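Local coordinates for putative glycyl-glycine endopeptidase lytM (Ruminococcus gnavus, PDB 3NYY), which probably acts as a metalloendopeptidase of peptidase family M23, whose members typically cut peptide bonds in the peptidoglycan of bacterial cell walls, at residues Y198-S202 with F213-L217; T103-I107 with G138-V142; D36-G42 with C84-N89; Q28-K32 with R239-N243. All coordinates share one frame; numbering follows the deposited sequence.

Overall arrangement
Interaction 3 lies among the N-terminal helices, and interaction 4 joins helix 25-31 to helix 235-240; interactions 1 and 2 lie in the beta-rich peptidase part about 21 to 29 Å from them, centre to centre. Interaction 4 opens first and closes last, so that the other three are nested within it, in the order 3, 2, 1. Interactions 3 and 4 lie about 12 Å apart and touch through helices 25-31 and 37-48; helix 235-240, which follows the sheet, returns to them. Interactions 1 and 2, about 11 Å apart, meet where M199 bonds to G138 and Y140. Helix 235-240 and the residues after it thus pack against the N-terminal helices, joining the two parts.

Interaction 1 (Y198-S202 with F213-L217); sequences YMGDS and FPVHL
M199, a selenomethionine, reaches across to the 213-217 segment with its CG anti to the backbone N (chi1 -171°). The chain then bends at its end, which brings SE to 3.7 Å from V215 CG1 and lays CE at 4.1 Å from L217 CB, crossing the leucine nearly at right angles. Further along, D201 points its CB at the F213 carbonyl, and a water bridges D201 OD2 to that same oxygen. The F213 ring comes up against two carbonyls: D201 O sits 3.4 Å above one face, off toward the rim, while S202 O meets the edge at CZ. S202 O also accepts from H177 ND1, and H177 packs edge-to-face with F213. Replacing this phenylalanine by an alanine is likely to strip both carbonyls of their aromatic neighbour and remove a ring packed against H177. H216 N donates to G200 O at 3.1 Å, joining the two backbones. Its imidazole is held by ND1, which donates to P214 O at 2.9 Å close to the ring plane (168° at the hydrogen) and so fixes the ring's rotation. Strand 216-225 begins at H216, the first histidine of an H-x-H sequence, consistent with the active-site strand of M23 metallopeptidases.

Interaction 2 (T103-I107 with G138-V142); sequences TEDKI and GYYPV
Y139 OH is gripped by two groups of the 103-107 segment: it accepts from T103 OG1 at 2.7 Å and donates to E104 O, also at 2.7 Å. The second bond lies in the carbonyl plane, on a lone pair of E104 O. T103 and Y139 approach from opposite directions, and both oxygens sit at the edge of the tyrosine ring, near its plane. The ring extends to the loop because CG stands anti to the backbone N (chi1 173°), and Y250 packs against it edge-to-face. Y140 reaches the same loop two residues further along. Its OH donates to K106 O at 2.6 Å in a bond that counts as weak, and it accepts from K134 N. The carbonyl carbon of D105 lies at the edge of the Y140 ring, while Y139 CE2 stands 4.1 Å above one of its faces, toward the rim.

The two tyrosines, just ahead of strand 141-143 of a small three-stranded antiparallel sheet, connect it to the loop that enters strand 107-108 of the larger antiparallel sheet in this peptidase fold. The loop has its own internal brace. E104 bends at chi2 (60°), and OE2 accepts from K106 N at 2.9 Å on its anti lone pair, while K106 NZ forms a salt bridge to the same oxygen at 3.1 Å from the syn side, somewhat out of the carboxylate plane. D105 turns away from the tyrosines: its OD2 accepts from S99 N, and its backbone O from R245 NH2.

Interaction 3 (D36-G42 with C84-N89); sequences DPGRDVG and CRAIWN. With SO4 (sulfate ion), chain F.
D36 N-caps helix 37-48 and also turns its carboxylate to R85 of helix 77-88 and to N89. The two helices belong to the LytM N-terminal region, and their local axes approach to 7.7 Å at 125°. The backbones come nearest at G38 and R85, where a CB on G38 would clash with R85 CA. D36 OD1 takes three donors. R85 NE arrives in its guanidinium plane on the syn lone pair, whereas N89 ND2 (2.9 Å) and the capping R39 N (3.2 Å) come from opposite faces of the carboxylate, each well out of its plane. D36 OD2 accepts from R85 NH2 at 2.8 Å, completing a side-on, nearly coplanar salt bridge. The amide of N89 works both ways, since its OD1 accepts at 2.7 Å from G38 N, in the first turn of the capped helix. The outer edge of R85 donates to a sulfate, probably from the crystallisation liquor, through NH1 and NH2; W77 NE1 shares that ion. R39 instead grips D40 OD1 with NE and NH2, and D40 OD2 accepts from Y30 OH. W88 NE1 is satisfied by Q21 OE1, and V41 CG1 stands 3.9 Å over the centroid of the W88 five-membered ring, 17° off its normal.

Interaction 4 (Q28-K32 with R239-N243); sequences QVYLK and RYAEN
The Y240 ring meets the end of helix 25-31 with its edge: L31 O lies 3.4 Å from CE1, near the ring plane, and K32 N is at the same edge. L31 CB reaches CD1, and P37 of helix 37-48 packs against the tyrosine as well. The Q28 side chain crosses that of R239 at about a right angle, yet the amide and guanidinium planes are nearly parallel (10°); NE2 touches R239 CB at 3.8 Å while donating to P236 O. The K32 side chain runs past the Y240 backbone. Its chain bends at chi2 (-83°) and twice more, which brings CD to 3.2 Å from Y240 O and carries NZ on to E242. E242 is modelled in two conformers; in the one described, K32 NZ meets OE2 at 3.0 Å from above the carboxylate plane, and R239 NE donates to OE1 at 2.8 Å. A leucine in place of K32 would probably leave E242 OE2 without its positive mate across the contact. R239 NH2 further forms a salt bridge with E133 of the second subunit. One carboxylate set between two cations is likely to stay ionised, so in this conformer a charged network, with a packed tyrosine edge beside it, links helix 25-31 to helix 235-240 and the residues after it.

Interaction 1 (Y198-S202 with F213-L217)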
# COMPACT_ATOMS: atom_id res chain seq x y z
N TYR A 198 10.19 -8.26 -16.41
CA TYR A 198 10.72 -7.33 -15.41
C TYR A 198 9.71 -6.30 -15.10
O TYR A 198 8.98 -5.81 -15.98
CB TYR A 198 12.02 -6.65 -15.88
CG TYR A 198 13.14 -7.67 -15.95
CD1 TYR A 198 13.29 -8.47 -17.10
CD2 TYR A 198 14.00 -7.86 -14.89
CE1 TYR A 198 14.28 -9.42 -17.16
CE2 TYR A 198 15.00 -8.83 -14.96
CZ TYR A 198 15.13 -9.59 -16.08
OH TYR A 198 16.15 -10.55 -16.12
N MSE A 199 9.64 -5.98 -13.80
CA MSE A 199 8.69 -5.01 -13.26
C MSE A 199 8.88 -3.66 -13.96
O MSE A 199 10.02 -3.20 -14.13
CB MSE A 199 8.91 -4.82 -11.79
CG MSE A 199 7.84 -4.02 -11.10
SE MSE A 199 8.30 -3.52 -9.29
CE MSE A 199 8.06 -5.21 -8.52
N GLY A 200 7.79 -3.02 -14.37
CA GLY A 200 7.89 -1.74 -15.04
C GLY A 200 6.86 -0.70 -14.61
O GLY A 200 6.27 -0.79 -13.54
N ASP A 201 6.69 0.28 -15.50
CA ASP A 201 5.70 1.32 -15.35
C ASP A 201 4.94 1.56 -16.62
O ASP A 201 4.55 2.69 -16.93
CB ASP A 201 6.34 2.61 -14.81
CG ASP A 201 7.46 3.16 -15.70
OD1 ASP A 201 7.65 2.69 -16.86
OD2 ASP A 201 8.15 4.10 -15.22
N SER A 202 4.73 0.47 -17.37
CA SER A 202 4.07 0.55 -18.65
C SER A 202 2.56 0.64 -18.51
O SER A 202 1.96 -0.01 -17.65
CB SER A 202 4.47 -0.62 -19.54
OG SER A 202 3.95 -1.88 -19.07
N PHE A 213 3.43 6.39 -14.37
CA PHE A 213 3.14 6.12 -12.96
C PHE A 213 4.31 5.38 -12.36
O PHE A 213 5.22 5.05 -13.09
CB PHE A 213 1.84 5.34 -12.84
CG PHE A 213 1.75 4.18 -13.77
CD1 PHE A 213 2.41 3.01 -13.48
CD2 PHE A 213 0.96 4.26 -14.92
CE1 PHE A 213 2.31 1.93 -14.34
CE2 PHE A 213 0.83 3.19 -15.77
CZ PHE A 213 1.52 2.02 -15.48
N PRO A 214 4.36 5.23 -11.02
CA PRO A 214 5.48 4.55 -10.37
C PRO A 214 5.65 3.10 -10.80
O PRO A 214 4.70 2.42 -11.21
CB PRO A 214 5.10 4.54 -8.89
CG PRO A 214 4.13 5.67 -8.75
CD PRO A 214 3.35 5.65 -10.02
N VAL A 215 6.88 2.64 -10.68
CA VAL A 215 7.20 1.25 -11.01
C VAL A 215 6.58 0.34 -9.95
O VAL A 215 6.77 0.52 -8.74
CB VAL A 215 8.71 1.05 -11.12
CG1 VAL A 215 9.10 -0.43 -11.22
CG2 VAL A 215 9.26 1.81 -12.36
N HIS A 216 5.81 -0.64 -10.43
CA HIS A 216 5.17 -1.61 -9.59
C HIS A 216 4.69 -2.76 -10.43
O HIS A 216 4.49 -2.65 -11.66
CB HIS A 216 3.95 -0.99 -8.87
CG HIS A 216 2.78 -0.69 -9.74
ND1 HIS A 216 2.75 0.31 -10.70
CD2 HIS A 216 1.55 -1.27 -9.77
CE1 HIS A 216 1.57 0.29 -11.30
NE2 HIS A 216 0.81 -0.63 -10.74
N LEU A 217 4.51 -3.90 -9.76
CA LEU A 217 3.82 -5.04 -10.37
C LEU A 217 2.38 -5.01 -9.93
O LEU A 217 2.09 -5.02 -8.73
CB LEU A 217 4.38 -6.38 -9.89
CG LEU A 217 3.61 -7.61 -10.35
CD1 LEU A 217 3.59 -7.80 -11.94
CD2 LEU A 217 4.16 -8.88 -9.65
O HOH W 1 5.35 -4.51 -13.52
O HOH W 2 7.99 5.51 -13.02

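Interaction 2 (T103-I107 with G138-V142)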
# COMPACT_ATOMS: atom_id res chain seq x y z
N THR A 103 22.22 -6.31 -3.46
CA THR A 103 21.48 -5.30 -4.21
C THR A 103 20.08 -5.13 -3.59
O THR A 103 19.55 -6.05 -2.95
CB THR A 103 21.40 -5.63 -5.75
OG1 THR A 103 21.29 -4.43 -6.52
CG2 THR A 103 20.23 -6.53 -6.10
N GLU A 104 19.51 -3.94 -3.76
CA GLU A 104 18.16 -3.66 -3.27
C GLU A 104 17.12 -4.64 -3.83
O GLU A 104 17.01 -4.77 -5.04
CB GLU A 104 17.76 -2.23 -3.69
CG GLU A 104 16.39 -1.78 -3.15
CD GLU A 104 16.39 -1.79 -1.66
OE1 GLU A 104 17.03 -0.91 -1.05
OE2 GLU A 104 15.77 -2.72 -1.09
N ASP A 105 16.35 -5.29 -2.96
CA ASP A 105 15.23 -6.11 -3.43
C ASP A 105 13.93 -5.84 -2.68
O ASP A 105 13.00 -6.66 -2.72
CB ASP A 105 15.59 -7.61 -3.38
CG ASP A 105 15.83 -8.13 -1.94
OD1 ASP A 105 15.72 -7.33 -0.99
OD2 ASP A 105 16.14 -9.36 -1.78
N LYS A 106 13.83 -4.68 -2.04
CA LYS A 106 12.68 -4.38 -1.18
C LYS A 106 11.47 -3.97 -2.03
O LYS A 106 11.60 -3.31 -3.06
CB LYS A 106 12.98 -3.30 -0.14
CG LYS A 106 13.90 -3.82 0.98
CD LYS A 106 14.53 -2.65 1.79
CE LYS A 106 15.81 -3.09 2.54
NZ LYS A 106 16.95 -3.51 1.64
N ILE A 107 10.32 -4.46 -1.59
CA ILE A 107 9.03 -4.08 -2.16
C ILE A 107 8.07 -3.81 -1.01
O ILE A 107 8.31 -4.19 0.14
CB ILE A 107 8.45 -5.15 -3.13
CG1 ILE A 107 8.50 -6.57 -2.56
CG2 ILE A 107 9.22 -5.14 -4.48
CD1 ILE A 107 7.55 -6.85 -1.39
N GLY A 138 12.64 -2.27 -15.31
CA GLY A 138 13.61 -3.20 -15.87
C GLY A 138 14.65 -3.73 -14.90
O GLY A 138 15.72 -4.19 -15.34
N TYR A 139 14.37 -3.64 -13.61
CA TYR A 139 15.31 -4.00 -12.56
C TYR A 139 14.85 -5.18 -11.70
O TYR A 139 15.59 -6.15 -11.55
CB TYR A 139 15.60 -2.78 -11.68
CG TYR A 139 16.44 -3.10 -10.47
CD1 TYR A 139 17.82 -3.29 -10.57
CD2 TYR A 139 15.85 -3.20 -9.23
CE1 TYR A 139 18.58 -3.59 -9.44
CE2 TYR A 139 16.58 -3.52 -8.11
CZ TYR A 139 17.96 -3.69 -8.21
OH TYR A 139 18.66 -3.99 -7.07
N TYR A 140 13.64 -5.10 -11.14
CA TYR A 140 13.06 -6.21 -10.39
C TYR A 140 12.54 -7.28 -11.34
O TYR A 140 11.64 -7.02 -12.15
CB TYR A 140 11.89 -5.76 -9.51
CG TYR A 140 12.21 -4.90 -8.35
CD1 TYR A 140 12.33 -3.52 -8.51
CD2 TYR A 140 12.40 -5.46 -7.10
CE1 TYR A 140 12.63 -2.71 -7.43
CE2 TYR A 140 12.70 -4.66 -6.01
CZ TYR A 140 12.81 -3.30 -6.18
OH TYR A 140 13.10 -2.53 -5.05
N PRO A 141 13.07 -8.52 -11.26
CA PRO A 141 12.42 -9.59 -12.02
C PRO A 141 11.03 -9.91 -11.47
O PRO A 141 10.76 -9.65 -10.28
CB PRO A 141 13.34 -10.80 -11.86
CG PRO A 141 14.53 -10.29 -11.07
CD PRO A 141 14.18 -9.03 -10.44
N VAL A 142 10.18 -10.45 -12.33
CA VAL A 142 8.86 -10.96 -11.99
C VAL A 142 8.85 -12.41 -12.42
O VAL A 142 9.14 -12.73 -13.58
CB VAL A 142 7.76 -10.13 -12.67
CG1 VAL A 142 6.40 -10.78 -12.43
CG2 VAL A 142 7.79 -8.65 -12.14

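Interaction 3 (D36-G42 with C84-N89)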
# COMPACT_ATOMS: atom_id res chain seq x y z
N ASP A 36 -2.90 -28.35 2.93
CA ASP A 36 -3.95 -28.08 1.93
C ASP A 36 -4.56 -26.74 2.33
O ASP A 36 -5.63 -26.68 2.97
CB ASP A 36 -4.97 -29.22 1.95
CG ASP A 36 -5.99 -29.15 0.80
OD1 ASP A 36 -6.15 -28.09 0.13
OD2 ASP A 36 -6.61 -30.22 0.59
N PRO A 37 -3.87 -25.64 2.00
CA PRO A 37 -4.33 -24.34 2.50
C PRO A 37 -5.66 -23.91 1.94
O PRO A 37 -6.46 -23.30 2.69
CB PRO A 37 -3.20 -23.39 2.10
CG PRO A 37 -2.60 -24.07 0.91
CD PRO A 37 -2.63 -25.52 1.22
N GLY A 38 -5.95 -24.25 0.67
CA GLY A 38 -7.25 -23.92 0.07
C GLY A 38 -8.39 -24.60 0.83
O GLY A 38 -9.43 -23.98 1.15
N ARG A 39 -8.22 -25.87 1.13
CA ARG A 39 -9.23 -26.58 1.91
C ARG A 39 -9.45 -25.93 3.25
O ARG A 39 -10.60 -25.74 3.66
CB ARG A 39 -8.83 -28.04 2.14
CG ARG A 39 -9.94 -28.87 2.72
CD ARG A 39 -9.40 -30.18 3.30
NE ARG A 39 -8.70 -29.92 4.57
CZ ARG A 39 -8.36 -30.85 5.47
NH1 ARG A 39 -8.64 -32.13 5.25
NH2 ARG A 39 -7.78 -30.49 6.61
N ASP A 40 -8.37 -25.66 3.98
CA ASP A 40 -8.46 -25.19 5.36
C ASP A 40 -9.01 -23.77 5.45
O ASP A 40 -9.86 -23.49 6.29
CB ASP A 40 -7.14 -25.35 6.08
CG ASP A 40 -6.76 -26.81 6.30
OD1 ASP A 40 -7.60 -27.71 6.05
OD2 ASP A 40 -5.61 -27.04 6.72
N VAL A 41 -8.62 -22.89 4.52
CA VAL A 41 -9.20 -21.54 4.51
C VAL A 41 -10.69 -21.60 4.13
O VAL A 41 -11.54 -20.89 4.70
CB VAL A 41 -8.40 -20.54 3.62
CG1 VAL A 41 -8.69 -20.72 2.09
CG2 VAL A 41 -8.62 -19.13 4.15
N GLY A 42 -11.04 -22.49 3.22
CA GLY A 42 -12.43 -22.72 2.85
C GLY A 42 -13.26 -23.18 4.03
O GLY A 42 -14.37 -22.71 4.22
N CYS A 84 -11.41 -22.33 -3.74
CA CYS A 84 -10.43 -22.02 -2.69
C CYS A 84 -9.05 -22.58 -3.08
O CYS A 84 -8.06 -21.85 -2.99
CB CYS A 84 -10.85 -22.58 -1.35
SG CYS A 84 -12.40 -21.90 -0.71
N ARG A 85 -8.99 -23.83 -3.51
CA ARG A 85 -7.71 -24.41 -3.91
C ARG A 85 -7.11 -23.75 -5.16
O ARG A 85 -5.89 -23.61 -5.29
CB ARG A 85 -7.84 -25.92 -4.11
CG ARG A 85 -8.06 -26.71 -2.81
CD ARG A 85 -8.16 -28.15 -3.17
NE ARG A 85 -8.28 -28.97 -1.97
CZ ARG A 85 -9.19 -29.90 -1.75
NH1 ARG A 85 -10.12 -30.21 -2.64
NH2 ARG A 85 -9.17 -30.57 -0.59
N ALA A 86 -7.96 -23.26 -6.06
CA ALA A 86 -7.47 -22.60 -7.28
C ALA A 86 -6.68 -21.33 -6.88
O ALA A 86 -5.70 -21.00 -7.54
CB ALA A 86 -8.63 -22.23 -8.20
N ILE A 87 -7.10 -20.60 -5.84
CA ILE A 87 -6.40 -19.42 -5.37
C ILE A 87 -5.12 -19.78 -4.60
O ILE A 87 -4.09 -19.15 -4.78
CB ILE A 87 -7.30 -18.54 -4.50
CG1 ILE A 87 -8.47 -18.04 -5.33
CG2 ILE A 87 -6.58 -17.29 -3.86
CD1 ILE A 87 -9.57 -17.47 -4.45
N TRP A 88 -5.24 -20.77 -3.71
CA TRP A 88 -4.24 -21.00 -2.65
C TRP A 88 -3.26 -22.11 -2.98
O TRP A 88 -2.09 -21.98 -2.63
CB TRP A 88 -4.91 -21.30 -1.29
CG TRP A 88 -5.55 -20.10 -0.73
CD1 TRP A 88 -6.76 -19.61 -1.08
CD2 TRP A 88 -5.00 -19.20 0.24
NE1 TRP A 88 -7.01 -18.42 -0.37
CE2 TRP A 88 -5.94 -18.17 0.45
CE3 TRP A 88 -3.80 -19.16 0.95
CZ2 TRP A 88 -5.72 -17.12 1.32
CZ3 TRP A 88 -3.61 -18.12 1.89
CH2 TRP A 88 -4.55 -17.11 2.05
N ASN A 89 -3.69 -23.19 -3.63
CA ASN A 89 -2.88 -24.42 -3.63
C ASN A 89 -1.76 -24.50 -4.66
O ASN A 89 -0.85 -25.36 -4.52
CB ASN A 89 -3.78 -25.65 -3.73
CG ASN A 89 -4.46 -25.98 -2.42
OD1 ASN A 89 -4.77 -25.08 -1.63
ND2 ASN A 89 -4.65 -27.27 -2.16
S SO4 F . -12.14 -32.90 -1.32
O1 SO4 F . -11.84 -31.63 -0.67
O2 SO4 F . -11.99 -32.75 -2.77
O3 SO4 F . -11.23 -33.91 -0.81
O4 SO4 F . -13.54 -33.19 -0.98

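Interaction 4 (Q28-K32 with R239-N243)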
# COMPACT_ATOMS: atom_id res chain seq x y z
N GLN A 28 -3.41 -16.70 9.18
CA GLN A 28 -2.20 -16.57 8.35
C GLN A 28 -1.05 -17.42 8.90
O GLN A 28 -0.36 -18.09 8.15
CB GLN A 28 -1.73 -15.12 8.18
CG GLN A 28 -2.44 -14.40 7.07
CD GLN A 28 -2.06 -14.85 5.65
OE1 GLN A 28 -1.14 -15.64 5.44
NE2 GLN A 28 -2.75 -14.29 4.68
N VAL A 29 -0.87 -17.41 10.21
CA VAL A 29 0.16 -18.23 10.82
C VAL A 29 -0.14 -19.70 10.55
O VAL A 29 0.74 -20.46 10.16
CB VAL A 29 0.25 -17.99 12.34
CG1 VAL A 29 1.19 -19.01 13.02
CG2 VAL A 29 0.69 -16.52 12.66
N TYR A 30 -1.42 -20.09 10.69
CA TYR A 30 -1.78 -21.49 10.51
C TYR A 30 -1.54 -21.93 9.09
O TYR A 30 -1.04 -23.02 8.84
CB TYR A 30 -3.24 -21.75 10.96
CG TYR A 30 -3.66 -23.15 10.57
CD1 TYR A 30 -3.40 -24.24 11.39
CD2 TYR A 30 -4.24 -23.37 9.34
CE1 TYR A 30 -3.76 -25.53 10.96
CE2 TYR A 30 -4.55 -24.59 8.90
CZ TYR A 30 -4.34 -25.67 9.70
OH TYR A 30 -4.70 -26.89 9.18
N LEU A 31 -1.92 -21.08 8.13
CA LEU A 31 -1.88 -21.46 6.71
C LEU A 31 -0.48 -21.76 6.20
O LEU A 31 -0.31 -22.63 5.36
CB LEU A 31 -2.59 -20.41 5.86
CG LEU A 31 -4.11 -20.46 5.97
CD1 LEU A 31 -4.74 -19.19 5.30
CD2 LEU A 31 -4.72 -21.75 5.36
N LYS A 32 0.52 -21.11 6.77
CA LYS A 32 1.91 -21.37 6.35
C LYS A 32 2.36 -22.81 6.60
O LYS A 32 3.32 -23.27 5.95
CB LYS A 32 2.89 -20.47 7.08
CG LYS A 32 2.66 -18.97 6.93
CD LYS A 32 3.26 -18.36 5.68
CE LYS A 32 3.72 -16.91 5.97
NZ LYS A 32 2.62 -15.98 6.44
N ARG A 239 0.60 -12.66 1.12
CA ARG A 239 1.16 -12.69 2.48
C ARG A 239 1.61 -14.07 2.85
O ARG A 239 2.66 -14.25 3.47
CB ARG A 239 0.16 -12.19 3.51
CG ARG A 239 -0.13 -10.72 3.41
CD ARG A 239 1.06 -9.86 3.68
NE ARG A 239 1.80 -10.20 4.89
CZ ARG A 239 1.59 -9.71 6.10
NH1 ARG A 239 0.61 -8.83 6.33
NH2 ARG A 239 2.40 -10.07 7.10
N TYR A 240 0.83 -15.07 2.44
CA TYR A 240 1.16 -16.48 2.67
C TYR A 240 2.45 -16.90 1.97
O TYR A 240 3.25 -17.67 2.53
CB TYR A 240 -0.03 -17.35 2.26
CG TYR A 240 0.23 -18.78 1.85
CD1 TYR A 240 0.21 -19.80 2.79
CD2 TYR A 240 0.42 -19.10 0.53
CE1 TYR A 240 0.41 -21.11 2.41
CE2 TYR A 240 0.65 -20.40 0.12
CZ TYR A 240 0.63 -21.40 1.08
OH TYR A 240 0.85 -22.70 0.67
N ALA A 241 2.68 -16.35 0.78
CA ALA A 241 3.88 -16.63 0.01
C ALA A 241 5.05 -15.68 0.27
O ALA A 241 6.09 -15.84 -0.36
CB ALA A 241 3.51 -16.56 -1.48
N GLU A 242 4.89 -14.75 1.22
CA GLU A 242 5.86 -13.67 1.47
C GLU A 242 7.28 -14.18 1.70
O GLU A 242 8.23 -13.60 1.18
CB GLU A 242 5.41 -12.82 2.69
CG GLU A 242 5.47 -13.51 4.05
CD GLU A 242 4.57 -12.86 5.10
OE1 GLU A 242 4.15 -11.68 4.90
OE2 GLU A 242 4.27 -13.54 6.12
N ASN A 243 7.39 -15.24 2.48
CA ASN A 243 8.68 -15.84 2.86
C ASN A 243 9.14 -16.92 1.88
O ASN A 243 10.11 -17.60 2.15
CB ASN A 243 8.64 -16.40 4.28
CG ASN A 243 8.45 -15.31 5.31
OD1 ASN A 243 8.93 -14.18 5.12
ND2 ASN A 243 7.74 -15.63 6.38